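Local coordinates for protein cysteine protease (Xylella fastidiosa, PDB 3OIS) that binds uridine diphosphate and probably acts as a papain-family cysteine peptidase, at residues S103-Y108 / A162-K167; A196-G201 / V239-Y244; N212-N217 / I253-G258. One frame throughout, in Å; residues are numbered along the deposited sequence.

Following the chain from the N terminus, contact 1 comes first: residues 103-108 open a loop that closes 54 residues later, when 162-167 packs against helix 104-114 in the helical part of the papain fold. Contacts 2 and 3 follow in the sheet part, and they cross: 196-201 and 212-217 open in turn, then 239-244 and 253-258 close them in the same order. Contact 2 ties the end of helix 191-199 to strand 233-245; contact 3 ties helix 212-215 to the turn after strand 250-254. Those two strands are antiparallel neighbours, joined where Arg254 N lies 2.9 Å from Leu240 O. Contact 1 touches neither, its centre lying about 28 Å from that of contact 2.

Contact 1: residues S103-Y108 / A162-K167; sequences SRLFIY and APASKK
The flat group met here is the peptide between Pro163 and Ala164, and Leu105 lies over one of its faces. Methyl CD1 of Leu105 stands almost straight above the carbonyl carbon of Pro163, with CD1 to C at 3.7 Å, and the same methyl also touches Pro163 CB, one corner of the proline ring. The second methyl takes the next residue along: Leu105 CD2 is 4.1 Å from Ala164 CB. One leucine therefore straddles the start of the 3-10 turn with a branch for each residue. The torsions explain this. CG lies anti to the carbonyl carbon (chi1 -73°), and chi2 near -172° extends the chain out to CD1 while CD2 branches toward Ala164.

In the fold, this is where the loop before helix 170-176 lies against the first turn of helix 104-114, in the helical domain of the papain-like architecture. Ser103 is the N-cap of that helix: its OG accepts from Phe106 N at 3.1 Å with a bend to 154°, and it is also bonded to Trp144. The facing turn holds its own shape, with Ser165 N to Ala162 O at 3.1 Å and Lys166 N to Pro163 O at 3.2 Å.

Polar backbone atoms meet through water rather than directly. A single water sits 3.0 Å from Leu105 O and 2.9 Å from Ala164 O, within hydrogen-bonding reach of both, beside the leucine. Ala164 O also accepts a hydrogen bond from NH2 of Arg112, further along helix 104-114, whose guanidinium makes a cation-pi contact with Tyr108. Tyr146 covers another part of Leu105, and Phe158 packs against Ala164.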
loop_
_atom_site.group_PDB
_atom_site.type_symbol
_atom_site.label_atom_id
_atom_site.label_comp_id
_atom_site.label_asym_id
_atom_site.label_seq_id
_atom_site.Cartn_x
_atom_site.Cartn_y
_atom_site.Cartn_z
ATOM N N SER A 103 5.582 -12.319 -1.324
ATOM C CA SER A 103 4.604 -12.840 -0.329
ATOM C C SER A 103 3.947 -11.780 0.571
ATOM O O SER A 103 4.556 -11.307 1.538
ATOM C CB SER A 103 5.239 -13.904 0.579
ATOM O OG SER A 103 4.234 -14.315 1.474
ATOM N N ARG A 104 2.690 -11.473 0.272
ATOM C CA ARG A 104 1.929 -10.444 1.024
ATOM C C ARG A 104 1.657 -10.903 2.437
ATOM O O ARG A 104 1.748 -10.096 3.373
ATOM C CB ARG A 104 0.630 -10.165 0.295
ATOM C CG ARG A 104 0.924 -9.303 -1.017
ATOM C CD ARG A 104 -0.324 -9.304 -1.928
ATOM N NE ARG A 104 -0.679 -10.621 -2.485
ATOM C CZ ARG A 104 -1.893 -11.027 -2.884
ATOM N NH1 ARG A 104 -2.979 -10.256 -2.757
ATOM N NH2 ARG A 104 -2.008 -12.305 -3.394
ATOM N N LEU A 105 1.384 -12.202 2.623
ATOM C CA LEU A 105 1.107 -12.651 4.006
ATOM C C LEU A 105 2.394 -12.689 4.820
ATOM O O LEU A 105 2.343 -12.473 5.995
ATOM C CB LEU A 105 0.516 -14.057 4.046
ATOM C CG LEU A 105 -0.941 -14.135 3.585
ATOM C CD1 LEU A 105 -1.440 -15.569 3.881
ATOM C CD2 LEU A 105 -1.816 -13.111 4.365
ATOM N N PHE A 106 3.559 -12.944 4.158
ATOM C CA PHE A 106 4.820 -12.839 4.898
ATOM C C PHE A 106 4.974 -11.367 5.457
ATOM O O PHE A 106 5.401 -11.138 6.632
ATOM C CB PHE A 106 6.032 -13.115 3.989
ATOM C CG PHE A 106 7.350 -13.067 4.704
ATOM C CD1 PHE A 106 7.853 -14.227 5.324
ATOM C CD2 PHE A 106 8.104 -11.871 4.772
ATOM C CE1 PHE A 106 9.049 -14.179 5.970
ATOM C CE2 PHE A 106 9.322 -11.820 5.462
ATOM C CZ PHE A 106 9.774 -13.028 6.069
ATOM N N ILE A 107 4.713 -10.381 4.639
ATOM C CA ILE A 107 4.793 -9.013 5.124
ATOM C C ILE A 107 3.782 -8.808 6.248
ATOM O O ILE A 107 4.160 -8.276 7.275
ATOM C CB ILE A 107 4.655 -7.969 4.023
ATOM C CG1 ILE A 107 5.811 -8.097 2.979
ATOM C CG2 ILE A 107 4.600 -6.476 4.538
ATOM C CD1 ILE A 107 5.430 -7.399 1.739
ATOM N N TYR A 108 2.539 -9.183 6.011
ATOM C CA TYR A 108 1.426 -8.882 6.953
ATOM C C TYR A 108 1.650 -9.601 8.294
ATOM O O TYR A 108 1.348 -9.057 9.339
ATOM C CB TYR A 108 0.059 -9.210 6.310
ATOM C CG TYR A 108 -1.164 -8.738 7.116
ATOM C CD1 TYR A 108 -1.163 -7.442 7.732
ATOM C CD2 TYR A 108 -2.323 -9.529 7.161
ATOM C CE1 TYR A 108 -2.325 -6.999 8.425
ATOM C CE2 TYR A 108 -3.462 -9.139 7.903
ATOM C CZ TYR A 108 -3.422 -7.864 8.541
ATOM O OH TYR A 108 -4.558 -7.490 9.186
ATOM N N ALA A 162 -6.256 -20.256 9.560
ATOM C CA ALA A 162 -6.321 -19.141 8.599
ATOM C C ALA A 162 -4.912 -18.881 8.163
ATOM O O ALA A 162 -4.008 -18.792 9.005
ATOM C CB ALA A 162 -6.924 -17.865 9.238
ATOM N N PRO A 163 -4.696 -18.825 6.830
ATOM C CA PRO A 163 -3.379 -18.539 6.312
ATOM C C PRO A 163 -2.769 -17.271 6.906
ATOM O O PRO A 163 -1.563 -17.304 7.233
ATOM C CB PRO A 163 -3.597 -18.417 4.816
ATOM C CG PRO A 163 -4.848 -19.295 4.561
ATOM C CD PRO A 163 -5.674 -19.141 5.797
ATOM N N ALA A 164 -3.578 -16.213 7.158
ATOM C CA ALA A 164 -3.005 -14.959 7.718
ATOM C C ALA A 164 -2.386 -15.077 9.103
ATOM O O ALA A 164 -1.511 -14.269 9.478
ATOM C CB ALA A 164 -4.093 -13.764 7.704
ATOM N N SER A 165 -2.847 -16.038 9.876
ATOM C CA SER A 165 -2.287 -16.158 11.269
ATOM C C SER A 165 -1.182 -17.207 11.394
ATOM O O SER A 165 -0.567 -17.373 12.462
ATOM C CB SER A 165 -3.437 -16.457 12.244
ATOM O OG SER A 165 -3.982 -17.735 11.893
ATOM N N LYS A 166 -0.884 -17.904 10.294
ATOM C CA LYS A 166 0.213 -18.891 10.301
ATOM C C LYS A 166 1.632 -18.290 10.217
ATOM O O LYS A 166 1.919 -17.383 9.394
ATOM C CB LYS A 166 -0.015 -19.811 9.092
ATOM C CG LYS A 166 -1.113 -20.831 9.220
ATOM C CD LYS A 166 -0.781 -21.987 8.252
ATOM C CE LYS A 166 0.750 -22.204 8.265
ATOM N NZ LYS A 166 1.145 -23.641 7.956
ATOM N N LYS A 167 2.549 -18.777 11.055
ATOM C CA LYS A 167 3.906 -18.290 11.068
ATOM C C LYS A 167 4.641 -18.849 9.805
ATOM O O LYS A 167 4.635 -20.057 9.605
ATOM C CB LYS A 167 4.660 -18.781 12.344
ATOM C CG LYS A 167 6.090 -18.280 12.359
ATOM C CD LYS A 167 6.863 -18.728 13.572
ATOM C CE LYS A 167 8.265 -18.137 13.493
ATOM N NZ LYS A 167 8.861 -18.145 14.842
HETATM O O HOH W 1 -0.230 -12.580 7.471
#

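Contact 2: residues A196-G201 / V239-Y244; sequences ACLAVG and VLCVGY
The last turn of helix 191-199 approaches strand 233-245 where Val242 kinks it (psi 10°), bringing Leu198 CA within 6.1 Å of Gly243 CA. Leu198 does the touching with both methyls. CD2 rests on the strand backbone, 3.5 Å from Cys241 O and 3.6 Å from Gly243 N; the methyl lies against this buried N-H, which has no hydrogen-bonding partner in the model. CD1 goes to the flanking side chains, 4.0 Å from Cys241 SG and 3.7 Å from Tyr244 CD1, where it lies in the plane of the tyrosine ring, at the edge. Tyr244 gets there with CG tucked between backbone N and carbonyl carbon (chi1 62°), which lays the ring back alongside the leucine, the two side chains running past each other in opposite directions; its OH is bonded to Pro58 O. Phe204 and Phe251, from the strands on either side of 233-245, also pack on Leu198 and Cys241. The helix stops in a Schellman motif at Gly201. The beta domain of papain-like proteases is a barrel-like antiparallel sheet with short helices packed against it, and helix 191-199 on strand 233-245 is consistent with this.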
loop_
_atom_site.group_PDB
_atom_site.type_symbol
_atom_site.label_atom_id
_atom_site.label_comp_id
_atom_site.label_asym_id
_atom_site.label_seq_id
_atom_site.Cartn_x
_atom_site.Cartn_y
_atom_site.Cartn_z
ATOM N N ALA A 196 7.424 14.945 -8.541
ATOM C CA ALA A 196 8.859 14.806 -8.817
ATOM C C ALA A 196 9.298 13.376 -8.559
ATOM O O ALA A 196 10.153 12.830 -9.295
ATOM C CB ALA A 196 9.639 15.702 -7.950
ATOM N N CYS A 197 8.726 12.771 -7.503
ATOM C CA CYS A 197 9.036 11.362 -7.203
ATOM C C CYS A 197 8.679 10.479 -8.432
ATOM O O CYS A 197 9.488 9.658 -8.912
ATOM C CB CYS A 197 8.226 10.918 -5.957
ATOM S SG CYS A 197 8.683 9.308 -5.321
ATOM N N LEU A 198 7.439 10.654 -8.917
ATOM C CA LEU A 198 6.983 9.847 -10.046
ATOM C C LEU A 198 7.780 10.193 -11.339
ATOM O O LEU A 198 8.015 9.305 -12.179
ATOM C CB LEU A 198 5.486 10.092 -10.246
ATOM C CG LEU A 198 4.600 9.551 -9.096
ATOM C CD1 LEU A 198 3.203 10.269 -9.220
ATOM C CD2 LEU A 198 4.506 8.005 -9.139
ATOM N N ALA A 199 8.088 11.473 -11.483
ATOM C CA ALA A 199 8.846 11.934 -12.662
ATOM C C ALA A 199 10.214 11.282 -12.884
ATOM O O ALA A 199 10.685 11.165 -14.074
ATOM C CB ALA A 199 8.993 13.421 -12.646
ATOM N N VAL A 200 10.875 10.885 -11.822
ATOM C CA VAL A 200 12.154 10.250 -11.956
ATOM C C VAL A 200 11.970 8.744 -12.013
ATOM O O VAL A 200 12.942 7.977 -11.970
ATOM C CB VAL A 200 13.190 10.666 -10.890
ATOM C CG1 VAL A 200 13.389 12.187 -10.837
ATOM C CG2 VAL A 200 12.755 10.169 -9.474
ATOM N N GLY A 201 10.705 8.313 -12.033
ATOM C CA GLY A 201 10.408 6.856 -12.163
ATOM C C GLY A 201 10.229 6.058 -10.885
ATOM O O GLY A 201 10.282 4.805 -10.925
ATOM N N VAL A 239 -2.239 2.332 -0.748
ATOM C CA VAL A 239 -2.077 1.860 -2.155
ATOM C C VAL A 239 -0.730 2.319 -2.659
ATOM O O VAL A 239 -0.011 3.080 -2.021
ATOM C CB VAL A 239 -3.184 2.503 -3.050
ATOM C CG1 VAL A 239 -4.565 2.003 -2.613
ATOM C CG2 VAL A 239 -3.148 4.024 -2.931
ATOM N N LEU A 240 -0.353 1.802 -3.830
ATOM C CA LEU A 240 0.827 2.292 -4.567
ATOM C C LEU A 240 0.352 3.343 -5.605
ATOM O O LEU A 240 -0.575 3.075 -6.407
ATOM C CB LEU A 240 1.508 1.104 -5.286
ATOM C CG LEU A 240 2.840 1.502 -6.000
ATOM C CD1 LEU A 240 3.964 1.562 -4.910
ATOM C CD2 LEU A 240 3.159 0.417 -7.083
ATOM N N CYS A 241 0.988 4.528 -5.627
ATOM C CA CYS A 241 0.680 5.502 -6.645
ATOM C C CYS A 241 1.660 5.386 -7.821
ATOM O O CYS A 241 2.838 5.272 -7.625
ATOM C CB CYS A 241 0.821 6.913 -6.016
ATOM S SG CYS A 241 0.466 8.237 -7.212
ATOM N N VAL A 242 1.142 5.408 -9.034
ATOM C CA VAL A 242 2.041 5.090 -10.172
ATOM C C VAL A 242 2.038 6.141 -11.200
ATOM O O VAL A 242 2.606 5.942 -12.287
ATOM C CB VAL A 242 1.568 3.718 -10.878
ATOM C CG1 VAL A 242 1.709 2.534 -9.877
ATOM C CG2 VAL A 242 0.106 3.784 -11.397
ATOM N N GLY A 243 1.455 7.294 -10.954
ATOM C CA GLY A 243 1.406 8.311 -12.030
ATOM C C GLY A 243 0.496 9.470 -11.753
ATOM O O GLY A 243 -0.105 9.584 -10.683
ATOM N N TYR A 244 0.494 10.465 -12.651
ATOM C CA TYR A 244 -0.420 11.597 -12.534
ATOM C C TYR A 244 -0.725 12.190 -13.916
ATOM O O TYR A 244 -0.020 11.884 -14.861
ATOM C CB TYR A 244 0.190 12.705 -11.650
ATOM C CG TYR A 244 1.485 13.341 -12.165
ATOM C CD1 TYR A 244 2.745 12.927 -11.752
ATOM C CD2 TYR A 244 1.389 14.406 -13.043
ATOM C CE1 TYR A 244 3.914 13.558 -12.232
ATOM C CE2 TYR A 244 2.516 15.052 -13.504
ATOM C CZ TYR A 244 3.764 14.641 -13.081
ATOM O OH TYR A 244 4.912 15.300 -13.552
#

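Contact 3: residues N212-N217 / I253-G258; sequences NSWVGN and IRNSWG
Trp214 reaches across to Asn255 and Trp257, and the strand leading to them comes in beside the same indole. Ile253, still in strand 250-254, points its CB toward the helix. At Asn255 the chain leaves the strand and touches. Its ND2 lies 3.4 Å from Trp214 CH2, approaching obliquely, with amide and indole planes only 22° apart. The same ND2 stands 3.0 Å above the plane of the Trp257 ring, toward its rim, so the amide nitrogen sits over the Trp257 face, beside the far end of the Trp214 six-membered ring.

Two residues on, Trp257 brings the six-membered ends of the two indoles together. Its CZ3 sits over one face of Trp214, 3.6 Å from CH2, while the six-membered rings are inclined at 31° with centroids 5.2 Å apart, so the rings meet obliquely. Trp214 can extend this far because its CG is anti to the backbone N (chi1 -178°), carrying the ring away from the helix. Val215 fills in on that same face of Trp214, with CG1 3.7 Å above the plane toward the rim, and this methyl also meets Trp257 CH2 at 4.0 Å. The Val215 and Trp257 side chains cross at about a right angle.

Around the pair, Phe267 meets Trp214 edge-to-face, and Trp257 NE1 is hydrogen-bonded to Gly32 O. His237 stacks on Trp257 and also touches Asn255. Residues 255-258 form the Asn-Ser-Trp-Gly sequence familiar from papain-like proteases, in which the asparagine orients the active-site histidine and the tryptophan shields that pair; the placing of Asn255 and Trp257 against His237 is consistent with that active-site arrangement.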
loop_
_atom_site.group_PDB
_atom_site.type_symbol
_atom_site.label_atom_id
_atom_site.label_comp_id
_atom_site.label_asym_id
_atom_site.label_seq_id
_atom_site.Cartn_x
_atom_site.Cartn_y
_atom_site.Cartn_z
ATOM N N ASN A 212 -17.829 6.775 2.043
ATOM C CA ASN A 212 -18.896 6.038 1.335
ATOM C C ASN A 212 -19.180 6.682 -0.061
ATOM O O ASN A 212 -19.806 6.051 -0.923
ATOM C CB ASN A 212 -20.177 6.076 2.160
ATOM C CG ASN A 212 -20.812 7.448 2.141
ATOM O OD1 ASN A 212 -20.152 8.455 2.365
ATOM N ND2 ASN A 212 -22.102 7.514 1.784
ATOM N N SER A 213 -18.703 7.900 -0.294
ATOM C CA SER A 213 -18.962 8.524 -1.629
ATOM C C SER A 213 -18.186 7.807 -2.755
ATOM O O SER A 213 -18.495 7.948 -3.982
ATOM C CB SER A 213 -18.614 9.981 -1.596
ATOM O OG SER A 213 -17.380 10.282 -0.972
ATOM N N TRP A 214 -17.124 7.087 -2.375
ATOM C CA TRP A 214 -16.412 6.223 -3.362
ATOM C C TRP A 214 -16.891 4.737 -3.268
ATOM O O TRP A 214 -17.240 4.118 -4.288
ATOM C CB TRP A 214 -14.879 6.336 -3.104
ATOM C CG TRP A 214 -14.037 5.544 -4.073
ATOM C CD1 TRP A 214 -14.303 5.312 -5.426
ATOM C CD2 TRP A 214 -12.845 4.847 -3.762
ATOM N NE1 TRP A 214 -13.280 4.537 -5.971
ATOM C CE2 TRP A 214 -12.354 4.259 -4.974
ATOM C CE3 TRP A 214 -12.061 4.720 -2.590
ATOM C CZ2 TRP A 214 -11.168 3.499 -5.001
ATOM C CZ3 TRP A 214 -10.914 4.045 -2.625
ATOM C CH2 TRP A 214 -10.443 3.388 -3.804
ATOM N N VAL A 215 -16.951 4.166 -2.040
ATOM C CA VAL A 215 -17.132 2.740 -1.893
ATOM C C VAL A 215 -18.538 2.322 -1.599
ATOM O O VAL A 215 -18.803 1.136 -1.531
ATOM C CB VAL A 215 -16.214 2.116 -0.766
ATOM C CG1 VAL A 215 -14.759 2.328 -1.102
ATOM C CG2 VAL A 215 -16.506 2.725 0.608
ATOM N N GLY A 216 -19.418 3.288 -1.395
ATOM C CA GLY A 216 -20.807 2.953 -0.961
ATOM C C GLY A 216 -21.560 2.190 -2.066
ATOM O O GLY A 216 -21.459 2.525 -3.282
ATOM N N ASN A 217 -22.246 1.127 -1.634
ATOM C CA ASN A 217 -22.915 0.157 -2.508
ATOM C C ASN A 217 -21.972 -0.523 -3.521
ATOM O O ASN A 217 -22.431 -1.017 -4.530
ATOM C CB ASN A 217 -24.123 0.788 -3.220
ATOM C CG ASN A 217 -25.069 1.428 -2.259
ATOM O OD1 ASN A 217 -25.305 0.848 -1.206
ATOM N ND2 ASN A 217 -25.573 2.640 -2.576
ATOM N N ILE A 253 -3.727 5.533 -9.124
ATOM C CA ILE A 253 -3.452 4.599 -8.002
ATOM C C ILE A 253 -3.727 3.144 -8.407
ATOM O O ILE A 253 -4.726 2.846 -9.023
ATOM C CB ILE A 253 -4.162 5.068 -6.690
ATOM C CG1 ILE A 253 -5.615 5.152 -6.883
ATOM C CG2 ILE A 253 -3.656 6.488 -6.215
ATOM C CD1 ILE A 253 -6.335 5.271 -5.513
ATOM N N ARG A 254 -2.809 2.250 -8.039
ATOM C CA ARG A 254 -2.967 0.787 -8.147
ATOM C C ARG A 254 -3.675 0.346 -6.929
ATOM O O ARG A 254 -3.162 0.450 -5.814
ATOM C CB ARG A 254 -1.556 0.231 -8.186
ATOM C CG ARG A 254 -1.517 -1.311 -8.322
ATOM C CD ARG A 254 -0.057 -1.816 -8.197
ATOM N NE ARG A 254 -0.049 -3.219 -7.926
ATOM C CZ ARG A 254 -0.133 -4.216 -8.847
ATOM N NH1 ARG A 254 -0.199 -3.935 -10.168
ATOM N NH2 ARG A 254 -0.140 -5.494 -8.464
ATOM N N ASN A 255 -4.912 -0.136 -7.102
ATOM C CA ASN A 255 -5.668 -0.658 -5.920
ATOM C C ASN A 255 -5.375 -2.185 -5.792
ATOM O O ASN A 255 -4.628 -2.738 -6.649
ATOM C CB ASN A 255 -7.128 -0.346 -6.033
ATOM C CG ASN A 255 -7.819 -0.223 -4.662
ATOM O OD1 ASN A 255 -7.276 -0.650 -3.649
ATOM N ND2 ASN A 255 -8.997 0.387 -4.641
ATOM N N SER A 256 -5.871 -2.841 -4.745
ATOM C CA SER A 256 -5.613 -4.241 -4.445
ATOM C C SER A 256 -6.957 -4.936 -4.252
ATOM O O SER A 256 -7.104 -5.776 -3.373
ATOM C CB SER A 256 -4.723 -4.331 -3.182
ATOM O OG SER A 256 -5.283 -3.474 -2.157
ATOM N N TRP A 257 -7.922 -4.595 -5.094
ATOM C CA TRP A 257 -9.305 -5.162 -4.995
ATOM C C TRP A 257 -9.608 -5.944 -6.271
ATOM O O TRP A 257 -10.799 -6.187 -6.600
ATOM C CB TRP A 257 -10.365 -4.061 -4.790
ATOM C CG TRP A 257 -10.203 -3.367 -3.434
ATOM C CD1 TRP A 257 -9.449 -3.804 -2.335
ATOM C CD2 TRP A 257 -10.673 -2.047 -3.099
ATOM N NE1 TRP A 257 -9.519 -2.838 -1.301
ATOM C CE2 TRP A 257 -10.250 -1.765 -1.772
ATOM C CE3 TRP A 257 -11.467 -1.099 -3.773
ATOM C CZ2 TRP A 257 -10.590 -0.553 -1.135
ATOM C CZ3 TRP A 257 -11.812 0.082 -3.141
ATOM C CH2 TRP A 257 -11.329 0.374 -1.848
ATOM N N GLY A 258 -8.573 -6.482 -6.903
ATOM C CA GLY A 258 -8.793 -7.246 -8.177
ATOM C C GLY A 258 -8.973 -6.374 -9.417
ATOM O O GLY A 258 -9.042 -5.111 -9.332
#